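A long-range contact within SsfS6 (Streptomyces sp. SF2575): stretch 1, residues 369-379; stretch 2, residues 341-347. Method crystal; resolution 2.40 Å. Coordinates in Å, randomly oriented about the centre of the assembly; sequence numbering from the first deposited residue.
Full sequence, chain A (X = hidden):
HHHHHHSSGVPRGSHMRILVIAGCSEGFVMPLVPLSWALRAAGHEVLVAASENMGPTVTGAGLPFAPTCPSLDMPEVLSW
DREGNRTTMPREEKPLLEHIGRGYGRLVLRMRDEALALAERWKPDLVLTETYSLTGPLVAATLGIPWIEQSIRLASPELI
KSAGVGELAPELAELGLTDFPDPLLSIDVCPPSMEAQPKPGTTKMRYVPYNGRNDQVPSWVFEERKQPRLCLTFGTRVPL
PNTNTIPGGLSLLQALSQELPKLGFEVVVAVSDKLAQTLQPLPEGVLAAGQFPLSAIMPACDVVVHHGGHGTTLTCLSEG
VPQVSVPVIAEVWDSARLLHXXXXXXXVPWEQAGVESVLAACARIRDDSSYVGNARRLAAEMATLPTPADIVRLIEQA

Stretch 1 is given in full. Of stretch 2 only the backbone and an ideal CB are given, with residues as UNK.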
ATOM      1  N   SER A 369     -28.625  16.458 -17.162  1.00 45.91           N
ATOM      2  CA  SER A 369     -28.017  15.130 -17.180  1.00 39.36           C
ATOM      3  C   SER A 369     -26.775  15.060 -18.070  1.00 37.29           C
ATOM      4  O   SER A 369     -26.116  14.021 -18.141  1.00 33.21           O
ATOM      5  CB  SER A 369     -29.043  14.093 -17.646  1.00 40.95           C
ATOM      6  OG  SER A 369     -29.475  14.365 -18.967  1.00 33.80           O
ATOM      7  N   SER A 370     -26.456  16.162 -18.743  1.00 34.62           N
ATOM      8  CA  SER A 370     -25.304  16.204 -19.638  1.00 31.54           C
ATOM      9  C   SER A 370     -23.999  16.226 -18.847  1.00 33.79           C
ATOM     10  O   SER A 370     -22.916  16.059 -19.415  1.00 33.77           O
ATOM     11  CB  SER A 370     -25.375  17.429 -20.556  1.00 25.26           C
ATOM     12  OG  SER A 370     -25.163  18.630 -19.833  1.00 30.13           O
ATOM     13  N   TYR A 371     -24.106  16.435 -17.538  1.00 35.94           N
ATOM     14  CA  TYR A 371     -22.932  16.506 -16.676  1.00 35.20           C
ATOM     15  C   TYR A 371     -22.477  15.124 -16.223  1.00 32.24           C
ATOM     16  O   TYR A 371     -21.292  14.804 -16.304  1.00 29.46           O
ATOM     17  CB  TYR A 371     -23.207  17.408 -15.474  1.00 28.96           C
ATOM     18  CG  TYR A 371     -23.225  18.876 -15.826  1.00 34.51           C
ATOM     19  CD1 TYR A 371     -22.047  19.610 -15.888  1.00 35.40           C
ATOM     20  CD2 TYR A 371     -24.419  19.528 -16.102  1.00 41.14           C
ATOM     21  CE1 TYR A 371     -22.059  20.954 -16.213  1.00 38.48           C
ATOM     22  CE2 TYR A 371     -24.442  20.870 -16.427  1.00 35.10           C
ATOM     23  CZ  TYR A 371     -23.259  21.579 -16.483  1.00 36.96           C
ATOM     24  OH  TYR A 371     -23.277  22.917 -16.805  1.00 43.73           O
ATOM     25  N   VAL A 372     -23.410  14.308 -15.747  1.00 30.50           N
ATOM     26  CA  VAL A 372     -23.092  12.923 -15.434  1.00 33.40           C
ATOM     27  C   VAL A 372     -22.588  12.244 -16.699  1.00 33.30           C
ATOM     28  O   VAL A 372     -21.575  11.548 -16.682  1.00 32.38           O
ATOM     29  CB  VAL A 372     -24.315  12.153 -14.923  1.00 40.02           C
ATOM     30  CG1 VAL A 372     -23.924  10.722 -14.605  1.00 43.72           C
ATOM     31  CG2 VAL A 372     -24.897  12.830 -13.694  1.00 50.30           C
ATOM     32  N   GLY A 373     -23.303  12.461 -17.798  1.00 34.58           N
ATOM     33  CA  GLY A 373     -22.944  11.877 -19.076  1.00 32.85           C
ATOM     34  C   GLY A 373     -21.503  12.148 -19.465  1.00 28.40           C
ATOM     35  O   GLY A 373     -20.764  11.233 -19.828  1.00 37.22           O
ATOM     36  N   ASN A 374     -21.103  13.413 -19.399  1.00 25.68           N
ATOM     37  CA  ASN A 374     -19.725  13.799 -19.686  1.00 32.00           C
ATOM     38  C   ASN A 374     -18.720  13.216 -18.693  1.00 31.70           C
ATOM     39  O   ASN A 374     -17.645  12.759 -19.082  1.00 28.06           O
ATOM     40  CB  ASN A 374     -19.605  15.323 -19.714  1.00 35.75           C
ATOM     41  CG  ASN A 374     -19.848  15.894 -21.092  1.00 38.58           C
ATOM     42  OD1 ASN A 374     -19.250  15.448 -22.072  1.00 40.38           O
ATOM     43  ND2 ASN A 374     -20.738  16.876 -21.180  1.00 29.53           N
ATOM     44  N   ALA A 375     -19.074  13.239 -17.412  1.00 28.75           N
ATOM     45  CA  ALA A 375     -18.215  12.691 -16.365  1.00 33.62           C
ATOM     46  C   ALA A 375     -17.958  11.209 -16.611  1.00 28.08           C
ATOM     47  O   ALA A 375     -16.824  10.740 -16.509  1.00 25.40           O
ATOM     48  CB  ALA A 375     -18.851  12.896 -14.998  1.00 28.43           C
ATOM     49  N   ARG A 376     -19.021  10.480 -16.939  1.00 27.00           N
ATOM     50  CA  ARG A 376     -18.923   9.049 -17.196  1.00 26.68           C
ATOM     51  C   ARG A 376     -18.171   8.772 -18.493  1.00 28.90           C
ATOM     52  O   ARG A 376     -17.457   7.776 -18.599  1.00 32.69           O
ATOM     53  CB  ARG A 376     -20.314   8.418 -17.262  1.00 26.44           C
ATOM     54  CG  ARG A 376     -21.076   8.451 -15.950  1.00 27.21           C
ATOM     55  CD  ARG A 376     -22.406   7.733 -16.081  1.00 29.76           C
ATOM     56  NE  ARG A 376     -23.111   7.638 -14.807  1.00 29.99           N
ATOM     57  CZ  ARG A 376     -24.319   7.104 -14.662  1.00 39.68           C
ATOM     58  NH1 ARG A 376     -24.964   6.615 -15.713  1.00 35.20           N
ATOM     59  NH2 ARG A 376     -24.884   7.058 -13.464  1.00 47.05           N
ATOM     60  N   ARG A 377     -18.337   9.649 -19.479  1.00 32.58           N
ATOM     61  CA  ARG A 377     -17.604   9.522 -20.736  1.00 33.34           C
ATOM     62  C   ARG A 377     -16.103   9.607 -20.480  1.00 22.92           C
ATOM     63  O   ARG A 377     -15.328   8.814 -21.014  1.00 26.56           O
ATOM     64  CB  ARG A 377     -18.023  10.608 -21.733  1.00 27.43           C
ATOM     65  CG  ARG A 377     -17.147  10.657 -22.983  1.00 31.99           C
ATOM     66  CD  ARG A 377     -17.588  11.733 -23.967  1.00 36.04           C
ATOM     67  NE  ARG A 377     -17.586  13.066 -23.369  1.00 31.86           N
ATOM     68  CZ  ARG A 377     -16.492  13.787 -23.136  1.00 30.84           C
ATOM     69  NH1 ARG A 377     -15.289  13.316 -23.438  1.00 34.05           N
ATOM     70  NH2 ARG A 377     -16.598  14.989 -22.591  1.00 28.14           N
ATOM     71  N   LEU A 378     -15.706  10.574 -19.659  1.00 22.85           N
ATOM     72  CA  LEU A 378     -14.299  10.793 -19.336  1.00 23.20           C
ATOM     73  C   LEU A 378     -13.738   9.654 -18.492  1.00 23.57           C
ATOM     74  O   LEU A 378     -12.618   9.194 -18.723  1.00 16.66           O
ATOM     75  CB  LEU A 378     -14.131  12.119 -18.596  1.00 21.10           C
ATOM     76  CG  LEU A 378     -14.314  13.366 -19.459  1.00 21.21           C
ATOM     77  CD1 LEU A 378     -14.371  14.610 -18.593  1.00 25.04           C
ATOM     78  CD2 LEU A 378     -13.190  13.475 -20.478  1.00 22.27           C
ATOM     79  N   ALA A 379     -14.516   9.204 -17.512  1.00 18.16           N
ATOM     80  CA  ALA A 379     -14.131   8.053 -16.703  1.00 24.47           C
ATOM     81  C   ALA A 379     -13.863   6.860 -17.612  1.00 24.15           C
ATOM     82  O   ALA A 379     -12.840   6.186 -17.487  1.00 25.35           O
ATOM     83  CB  ALA A 379     -15.222   7.712 -15.693  1.00 23.62           C
ATOM     84  N   UNK A 341     -14.875  23.087 -19.516  1.00 35.82           N
ATOM     85  CA  UNK A 341     -15.046  23.020 -20.965  1.00 33.46           C
ATOM     86  C   UNK A 341     -15.534  21.644 -21.415  1.00 39.42           C
ATOM     87  O   UNK A 341     -16.265  21.529 -22.399  1.00 46.34           O
ATOM     88  CB  UNK A 341     -13.729  23.360 -21.666  1.00 33.46           C
ATOM     89  N   UNK A 342     -15.134  20.605 -20.687  1.00 41.11           N
ATOM     90  CA  UNK A 342     -15.504  19.234 -21.026  1.00 31.94           C
ATOM     91  C   UNK A 342     -16.939  18.909 -20.609  1.00 29.92           C
ATOM     92  O   UNK A 342     -17.469  17.853 -20.954  1.00 36.79           O
ATOM     93  CB  UNK A 342     -14.535  18.252 -20.364  1.00 31.94           C
ATOM     94  N   UNK A 343     -17.561  19.814 -19.862  1.00 26.58           N
ATOM     95  CA  UNK A 343     -18.943  19.646 -19.447  1.00 32.25           C
ATOM     96  C   UNK A 343     -19.116  18.618 -18.346  1.00 32.82           C
ATOM     97  O   UNK A 343     -20.230  18.163 -18.083  1.00 35.78           O
ATOM     98  CB  UNK A 343     -19.799  19.250 -20.652  1.00 32.25           C
ATOM     99  N   UNK A 344     -18.018  18.256 -17.689  1.00 32.82           N
ATOM    100  CA  UNK A 344     -18.059  17.233 -16.650  1.00 35.32           C
ATOM    101  C   UNK A 344     -18.315  17.838 -15.273  1.00 29.63           C
ATOM    102  O   UNK A 344     -18.559  17.118 -14.308  1.00 34.75           O
ATOM    103  CB  UNK A 344     -16.749  16.442 -16.637  1.00 35.32           C
ATOM    104  N   UNK A 345     -18.264  19.161 -15.181  1.00 32.24           N
ATOM    105  CA  UNK A 345     -18.508  19.832 -13.918  1.00 26.70           C
ATOM    106  C   UNK A 345     -18.540  21.336 -14.084  1.00 39.15           C
ATOM    107  O   UNK A 345     -18.343  21.849 -15.187  1.00 40.17           O
ATOM    108  CB  UNK A 345     -17.441  19.441 -12.894  1.00 26.70           C
ATOM    109  N   UNK A 346     -18.787  22.048 -12.991  1.00 35.02           N
ATOM    110  CA  UNK A 346     -18.816  23.503 -13.043  1.00 40.65           C
ATOM    111  C   UNK A 346     -17.699  24.120 -12.205  1.00 38.09           C
ATOM    112  O   UNK A 346     -17.510  23.768 -11.041  1.00 36.20           O
ATOM    113  CB  UNK A 346     -20.175  24.019 -12.565  1.00 40.65           C
ATOM    114  N   UNK A 347     -16.961  25.040 -12.816  1.00 41.05           N
ATOM    115  CA  UNK A 347     -15.954  25.814 -12.110  1.00 40.25           C
ATOM    116  C   UNK A 347     -16.594  27.085 -11.572  1.00 52.85           C
ATOM    117  O   UNK A 347     -17.079  27.914 -12.345  1.00 51.00           O
ATOM    118  CB  UNK A 347     -14.771  26.141 -13.023  1.00 40.25           C
TER

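Position 341 lies beyond the reach of the helix of stretch 1, with nothing of that stretch within 5.5 Å of its ideal CB. Its helical backbone angles exclude little, so stretch 1 leaves the choice open. The deposited residue is A341, which makes no contact here.

At position 342 the CA-to-CB bond points sideways, and the ideal CB lies 4.1 Å from L378 CD1 and 4.5 Å from R377 NH2. A small apolar residue would meet the leucine methyl comfortably, while a polar or acidic one might look to the guanidinium instead. The residue is A342, whose CB packs on L378 CD1 at 4.1 Å. Its backbone carbonyl also faces polar atoms of the helix: A342 O lies 3.4 Å from R377 NH2, near the plane of the guanidinium. That group is held in turn by N374, with R377 NH2 donating to N374 OD1 at 2.7 Å and R377 NE donating to the same N374 OD1 at 3.2 Å.

Position 343 is the most restricted of the seven. Its phi of 75° is costly for any residue with a CB, and an ideal CB would stand 2.6 Å from N374 ND2, a clash. Both arguments lead to glycine, and the residue is G343. It is the first residue after a helix to leave helical angles, and it forms a Schellman motif with two bonds back into the last turn. N374 ND2 gives G343 O a weak hydrogen bond of 3.4 Å, and Y371 CA approaches G343 O at 3.5 Å in a nearly straight CA-H...O contact. A water donates to both G343 O (3.2 Å) and S370 OG (3.1 Å), linking the turn to the start of the helix.

Across the two stretches the nearest CA pair is that of position 344 and A375, 4.6 Å apart. The ideal CB is 3.6 Å from L378 CD1 and 4.0 Å from A375 N, so a small side chain fits best; serine might be tolerated, but the methyl groups nearby favour an apolar one. The residue is A344, whose CB touches L378 CD1 at 3.6 Å and lies 4.4 Å from A375 CB.

At position 345 the CA-to-CB bond points away, and the ideal CB is no nearer than 5.5 Å to Y371 CD1. Stretch 1 therefore does not dictate the side chain, though the very extended angles (-174°/179°) are easy for glycine. It is G345, whose N lies 3.9 Å from Y371 CD1, at the edge of the tyrosine ring.

Position 346 has strand angles and an ideal CB 5.1 Å from Y371 CE1. That gap leaves room for a side chain of moderate size, and the aromatic carbon favours valine, isoleucine or leucine. V346, with chi1 in t, brings CG2 to 3.9 Å from Y371 CE1.

Position 347 continues the strand out of reach of stretch 1, which sets no preference. It is E347, without contact to the helix.

Stretch 2, residues 341-347: AAGAGVE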
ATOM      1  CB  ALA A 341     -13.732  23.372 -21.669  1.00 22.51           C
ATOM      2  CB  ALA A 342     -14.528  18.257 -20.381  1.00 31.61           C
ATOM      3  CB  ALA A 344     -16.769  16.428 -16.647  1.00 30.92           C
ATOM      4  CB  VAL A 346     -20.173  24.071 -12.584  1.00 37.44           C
ATOM      5  CG1 VAL A 346     -20.125  25.594 -12.566  1.00 30.76           C
ATOM      6  CG2 VAL A 346     -21.286  23.590 -13.501  1.00 31.21           C
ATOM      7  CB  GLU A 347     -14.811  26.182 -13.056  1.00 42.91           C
ATOM      8  CG  GLU A 347     -13.712  27.025 -12.413  1.00 54.20           C
ATOM      9  CD  GLU A 347     -12.924  27.830 -13.430  1.00 63.58           C
ATOM     10  OE1 GLU A 347     -11.752  28.157 -13.152  1.00 64.34           O
ATOM     11  OE2 GLU A 347     -13.479  28.144 -14.505  1.00 64.98           O
TER
HETATM   12  O   HOH W   1     -22.299  19.776 -19.940  1.00 35.19           O
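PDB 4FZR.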